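Local coordinates for protein D-mandelate dehydrogenase (Rhodotorula graminis, PDB 2W2K) that probably uses a nicotinamide cofactor to interconvert D-mandelate and its 2-keto acid, as a D-isomer-specific 2-hydroxyacid dehydrogenase, at residues S21-Q24 against Q25-V29. Numbering follows the deposited sequence.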
loop_
_atom_site.group_PDB
_atom_site.type_symbol
_atom_site.label_atom_id
_atom_site.label_comp_id
_atom_site.label_asym_id
_atom_site.label_seq_id
_atom_site.Cartn_x
_atom_site.Cartn_y
_atom_site.Cartn_z
ATOM N N SER B 21 -5.531 6.718 35.949
ATOM C CA SER B 21 -5.445 6.780 37.423
ATOM C C SER B 21 -5.669 8.205 37.942
ATOM O O SER B 21 -6.394 8.397 38.932
ATOM C CB SER B 21 -4.105 6.199 37.931
ATOM O OG SER B 21 -4.053 4.803 37.664
ATOM N N ASP B 22 -5.065 9.195 37.268
ATOM C CA ASP B 22 -5.298 10.639 37.536
ATOM C C ASP B 22 -6.788 11.018 37.438
ATOM O O ASP B 22 -7.340 11.739 38.306
ATOM C CB ASP B 22 -4.431 11.507 36.584
ATOM C CG ASP B 22 -4.576 12.998 36.830
ATOM O OD1 ASP B 22 -4.110 13.489 37.891
ATOM O OD2 ASP B 22 -5.127 13.705 35.945
ATOM N N PHE B 23 -7.432 10.518 36.388
ATOM C CA PHE B 23 -8.867 10.789 36.106
ATOM C C PHE B 23 -9.730 10.253 37.252
ATOM O O PHE B 23 -10.638 10.945 37.720
ATOM C CB PHE B 23 -9.286 10.163 34.746
ATOM C CG PHE B 23 -10.594 10.725 34.168
ATOM C CD1 PHE B 23 -10.590 11.915 33.446
ATOM C CD2 PHE B 23 -11.819 10.048 34.338
ATOM C CE1 PHE B 23 -11.768 12.438 32.896
ATOM C CE2 PHE B 23 -13.039 10.575 33.775
ATOM C CZ PHE B 23 -13.000 11.778 33.069
ATOM N N GLN B 24 -9.422 9.041 37.721
ATOM C CA GLN B 24 -10.215 8.375 38.786
ATOM C C GLN B 24 -9.978 9.010 40.171
ATOM O O GLN B 24 -10.773 8.808 41.090
ATOM C CB GLN B 24 -9.913 6.875 38.854
ATOM C CG GLN B 24 -10.451 6.033 37.681
ATOM C CD GLN B 24 -9.937 4.602 37.735
ATOM O OE1 GLN B 24 -10.616 3.704 38.250
ATOM N NE2 GLN B 24 -8.732 4.383 37.211
ATOM N N GLN B 25 -8.901 9.789 40.305
ATOM C CA GLN B 25 -8.649 10.555 41.548
ATOM C C GLN B 25 -9.483 11.851 41.552
ATOM O O GLN B 25 -10.140 12.185 42.546
ATOM C CB GLN B 25 -7.130 10.848 41.693
ATOM C CG GLN B 25 -6.682 11.459 43.066
ATOM C CD GLN B 25 -7.153 12.897 43.306
ATOM O OE1 GLN B 25 -7.725 13.197 44.366
ATOM N NE2 GLN B 25 -6.896 13.798 42.338
ATOM N N LYS B 26 -9.457 12.572 40.433
ATOM C CA LYS B 26 -10.212 13.833 40.269
ATOM C C LYS B 26 -11.753 13.669 40.225
ATOM O O LYS B 26 -12.498 14.570 40.667
ATOM C CB LYS B 26 -9.724 14.576 38.997
ATOM C CG LYS B 26 -8.269 15.076 39.053
ATOM C CD LYS B 26 -7.755 15.500 37.661
ATOM C CE LYS B 26 -6.422 16.266 37.759
ATOM N NZ LYS B 26 -5.784 16.453 36.393
ATOM N N PHE B 27 -12.220 12.540 39.689
ATOM C CA PHE B 27 -13.662 12.301 39.390
ATOM C C PHE B 27 -14.158 10.966 39.981
ATOM O O PHE B 27 -13.424 9.970 39.954
ATOM C CB PHE B 27 -13.860 12.213 37.862
ATOM C CG PHE B 27 -13.630 13.515 37.116
ATOM C CD1 PHE B 27 -14.512 14.592 37.268
ATOM C CD2 PHE B 27 -12.537 13.658 36.241
ATOM C CE1 PHE B 27 -14.303 15.814 36.576
ATOM C CE2 PHE B 27 -12.330 14.872 35.531
ATOM C CZ PHE B 27 -13.224 15.946 35.708
ATOM N N GLU B 28 -15.387 10.930 40.513
ATOM C CA GLU B 28 -16.025 9.640 40.876
ATOM C C GLU B 28 -16.567 8.969 39.601
ATOM O O GLU B 28 -17.554 9.444 39.024
ATOM C CB GLU B 28 -17.166 9.840 41.904
ATOM C CG GLU B 28 -17.886 8.529 42.282
ATOM C CD GLU B 28 -19.160 8.757 43.098
ATOM O OE1 GLU B 28 -19.454 9.917 43.447
ATOM O OE2 GLU B 28 -19.889 7.769 43.343
ATOM N N VAL B 29 -15.922 7.877 39.163
ATOM C CA VAL B 29 -16.303 7.169 37.910
ATOM C C VAL B 29 -17.273 6.030 38.207
ATOM O O VAL B 29 -16.972 5.134 39.027
ATOM C CB VAL B 29 -15.041 6.642 37.127
ATOM C CG1 VAL B 29 -15.463 5.853 35.832
ATOM C CG2 VAL B 29 -14.175 7.820 36.702
HETATM O O HOH W 1 -4.715 13.365 40.551
#
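CD2 of Phe27 sits over the centre of one face of the Phe23 ring, 3.6 Å above its plane. The two planes meet obliquely at 44°, with CE1 of Phe23 and CE2 of Phe27 3.6 Å apart. At the edge of the Phe23 ring, near its plane, comes CG2 of Val29, 4.0 Å from Phe23 CD2. A chi1 of -163° sets CG of Phe23 beside the carbonyl carbon and carries the ring out from the flank of the helix, where Phe27 and Val29 meet it. The carbonyl O of Phe23 lies at the edge of the Phe27 ring and accepts a hydrogen bond from Phe27 N, 3.0 Å from Phe23 O, in the last turn before Phe27 leaves helical geometry. Cutting Phe23 back to an alanine is likely to leave one side of the Phe27 ring without its partner and open a gap beside Val29. Lys26 reaches back, extended beyond CG, and its NZ meets the syn lone pair of Asp22 OD2 at 2.9 Å; the same ammonium also forms a salt bridge with Asp325, its stronger partner. A water bridges Asp22 OD1 to Gln25 NE2. This is the helix-to-strand turn of a beta-alpha-beta unit: helix 17-26 ends here and strand 28-31, at one margin of the parallel sheet, begins, while Phe23 and Phe27 pack inward between Val6 of strand 5-8 and helix 310-330.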